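Local coordinates for Medium/long-chain acyl-CoA thioesterase YigI (Shewanella oneidensis, PDB 3E8P) that probably hydrolyses medium- and long-chain fatty acyl-CoA thioesters to the free fatty acid and coenzyme A, at the interface of chains A and B. Residues are numbered along the deposited sequence; one frame, centred on the assembly and turned at random. Chains: chain A/B, uncharacterized protein.

The interface of chains A and B. Residues chain A 112-114, 133, 141, 143, 158, 160; chain B 114, 116, 143, 156.
Sheet faces of two hot-dog-fold thioesterase subunits meet here in a two-fold, face-to-face interface, with B:Arg114 reaching tip to tip toward A:Asp112 and the A:Arg143 and B:Arg143 side chains stacked nearby; the contact pairs chains A and B within the deposited tetramer, possibly as a dimer-of-dimers contact. Strands 112-117, 139-148 and 153-162 supply most of the side chains. The guanidinium of B:Arg114 points its end at one carboxylate oxygen, NH1 and NH2 both donating hydrogen bonds to A:Asp112 OD1 at 3.0 Å, in a salt bridge. NH2 uses the syn lone pair of that oxygen, whereas NH1 arrives from above the carboxylate, whose plane is turned 58° from the guanidinium. Within its own chain the same group is held side-on by B:Asp116, with B:Arg114 NE 2.9 Å from OD2 and NH2 hydrogen-bonded to B:Asp116 OD1. B:Asp116 thereby appears to fix the rotation of the guanidinium, and lying between two acids would be expected to favour the positive charge of B:Arg114. An extended chain, CG anti to the backbone N (chi1 178°), carries B:Arg114 across, its CD passing A:Arg114 CD at 3.6 Å as the two side chains run in opposite directions. A leucine in place of B:Arg114 would probably leave A:Asp112 and B:Asp116 without their shared cationic partner. The methyl CG2 of A:Thr158 abuts B:Asp116 OD2 at 3.3 Å. Further along, A:Arg143 is sandwiched: B:Arg143 lies antiparallel over one guanidinium face, the planes 8° apart, while B:Phe156 CD2 sits over the other, 3.5 Å from A:Arg143 CZ. If both arginines carry a charge they would be expected to repel, a cost the aromatic ring may partly offset. A:Ile133 CG2 meets the phenyl edge at B:Phe156 CE2, 3.6 Å away.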
loop_
_atom_site.group_PDB
_atom_site.type_symbol
_atom_site.label_atom_id
_atom_site.label_comp_id
_atom_site.label_asym_id
_atom_site.label_seq_id
_atom_site.Cartn_x
_atom_site.Cartn_y
_atom_site.Cartn_z
ATOM N N ASP A 112 -3.248 8.072 -2.913
ATOM C CA ASP A 112 -2.336 6.946 -2.927
ATOM C C ASP A 112 -2.973 5.780 -3.667
ATOM O O ASP A 112 -4.186 5.744 -3.882
ATOM C CB ASP A 112 -1.926 6.527 -1.505
ATOM C CG ASP A 112 -3.054 5.881 -0.726
ATOM O OD1 ASP A 112 -3.496 4.777 -1.112
ATOM O OD2 ASP A 112 -3.499 6.475 0.281
HETATM N N MSE A 113 -2.134 4.842 -4.076
HETATM C CA MSE A 113 -2.588 3.663 -4.788
HETATM C C MSE A 113 -1.630 2.507 -4.614
HETATM O O MSE A 113 -0.407 2.685 -4.589
HETATM C CB MSE A 113 -2.732 3.942 -6.289
HETATM C CG MSE A 113 -3.024 2.677 -7.098
HETATM SE SE MSE A 113 -3.232 2.927 -9.021
HETATM C CE MSE A 113 -1.460 3.615 -9.398
ATOM N N ARG A 114 -2.208 1.318 -4.500
ATOM C CA ARG A 114 -1.440 0.095 -4.384
ATOM C C ARG A 114 -1.858 -0.817 -5.521
ATOM O O ARG A 114 -3.043 -1.052 -5.739
ATOM C CB ARG A 114 -1.713 -0.625 -3.062
ATOM C CG ARG A 114 -1.105 -2.029 -3.027
ATOM C CD ARG A 114 -1.573 -2.832 -1.818
ATOM N NE ARG A 114 -1.016 -4.183 -1.813
ATOM C CZ ARG A 114 0.056 -4.569 -1.116
ATOM N NH1 ARG A 114 0.714 -3.708 -0.344
ATOM N NH2 ARG A 114 0.472 -5.830 -1.191
ATOM N N ILE A 133 -15.230 1.025 -1.983
ATOM C CA ILE A 133 -15.301 0.229 -0.767
ATOM C C ILE A 133 -15.520 1.137 0.435
ATOM O O ILE A 133 -15.868 0.681 1.519
ATOM C CB ILE A 133 -14.051 -0.670 -0.583
ATOM C CG1 ILE A 133 -12.767 0.160 -0.589
ATOM C CG2 ILE A 133 -14.007 -1.704 -1.712
ATOM C CD1 ILE A 133 -11.545 -0.660 -0.201
ATOM N N VAL A 141 -12.280 5.433 -1.050
ATOM C CA VAL A 141 -11.329 4.362 -1.309
ATOM C C VAL A 141 -11.997 3.391 -2.276
ATOM O O VAL A 141 -13.176 3.074 -2.127
ATOM C CB VAL A 141 -10.922 3.623 -0.015
ATOM C CG1 VAL A 141 -9.823 2.594 -0.325
ATOM C CG2 VAL A 141 -10.405 4.622 1.013
ATOM N N ARG A 143 -11.509 -0.221 -5.120
ATOM C CA ARG A 143 -10.792 -1.420 -5.525
ATOM C C ARG A 143 -10.894 -1.487 -7.052
ATOM O O ARG A 143 -11.959 -1.247 -7.621
ATOM C CB ARG A 143 -11.415 -2.671 -4.901
ATOM C CG ARG A 143 -10.803 -3.036 -3.560
ATOM C CD ARG A 143 -11.235 -4.404 -3.072
ATOM N NE ARG A 143 -10.409 -4.840 -1.947
ATOM C CZ ARG A 143 -10.574 -5.982 -1.285
ATOM N NH1 ARG A 143 -11.543 -6.823 -1.629
ATOM N NH2 ARG A 143 -9.762 -6.280 -0.279
ATOM N N THR A 158 -6.038 -0.812 -5.473
ATOM C CA THR A 158 -6.812 -0.198 -4.401
ATOM C C THR A 158 -6.354 1.256 -4.411
ATOM O O THR A 158 -5.156 1.532 -4.314
ATOM C CB THR A 158 -6.514 -0.830 -3.018
ATOM O OG1 THR A 158 -6.811 -2.226 -3.060
ATOM C CG2 THR A 158 -7.364 -0.186 -1.922
ATOM N N THR A 160 -7.034 5.486 -3.075
ATOM C CA THR A 160 -7.645 6.436 -2.166
ATOM C C THR A 160 -7.728 7.723 -2.975
ATOM O O THR A 160 -6.714 8.239 -3.448
ATOM C CB THR A 160 -6.784 6.635 -0.917
ATOM O OG1 THR A 160 -6.652 5.382 -0.226
ATOM C CG2 THR A 160 -7.427 7.629 0.006
ATOM N N ARG B 114 -1.125 -3.742 3.482
ATOM C CA ARG B 114 -1.898 -2.517 3.385
ATOM C C ARG B 114 -3.250 -2.780 4.044
ATOM O O ARG B 114 -3.899 -3.788 3.775
ATOM C CB ARG B 114 -2.117 -2.105 1.923
ATOM C CG ARG B 114 -2.969 -0.860 1.755
ATOM C CD ARG B 114 -3.549 -0.776 0.328
ATOM N NE ARG B 114 -4.525 0.303 0.183
ATOM C CZ ARG B 114 -4.226 1.546 -0.174
ATOM N NH1 ARG B 114 -2.969 1.878 -0.436
ATOM N NH2 ARG B 114 -5.182 2.465 -0.252
ATOM N N ASP B 116 -7.026 -1.129 4.752
ATOM C CA ASP B 116 -7.954 -0.091 4.314
ATOM C C ASP B 116 -9.096 -0.055 5.328
ATOM O O ASP B 116 -9.901 -0.987 5.422
ATOM C CB ASP B 116 -8.495 -0.401 2.915
ATOM C CG ASP B 116 -7.501 -0.069 1.824
ATOM O OD1 ASP B 116 -7.305 1.136 1.541
ATOM O OD2 ASP B 116 -6.901 -1.008 1.258
ATOM N N ARG B 143 -5.604 -11.463 0.341
ATOM C CA ARG B 143 -6.546 -10.389 0.591
ATOM C C ARG B 143 -7.270 -10.783 1.856
ATOM O O ARG B 143 -7.676 -11.936 2.018
ATOM C CB ARG B 143 -7.519 -10.207 -0.578
ATOM C CG ARG B 143 -7.208 -8.942 -1.352
ATOM C CD ARG B 143 -8.085 -8.697 -2.572
ATOM N NE ARG B 143 -7.781 -7.369 -3.103
ATOM C CZ ARG B 143 -8.351 -6.822 -4.172
ATOM N NH1 ARG B 143 -9.270 -7.492 -4.854
ATOM N NH2 ARG B 143 -8.010 -5.592 -4.541
ATOM N N PHE B 156 -10.418 -3.852 5.051
ATOM C CA PHE B 156 -9.905 -4.800 4.074
ATOM C C PHE B 156 -8.395 -4.742 4.213
ATOM O O PHE B 156 -7.824 -3.708 4.587
ATOM C CB PHE B 156 -10.269 -4.409 2.632
ATOM C CG PHE B 156 -11.706 -4.688 2.244
ATOM C CD1 PHE B 156 -12.490 -5.599 2.958
ATOM C CD2 PHE B 156 -12.268 -4.050 1.137
ATOM C CE1 PHE B 156 -13.821 -5.868 2.571
ATOM C CE2 PHE B 156 -13.597 -4.311 0.739
ATOM C CZ PHE B 156 -14.373 -5.221 1.459
#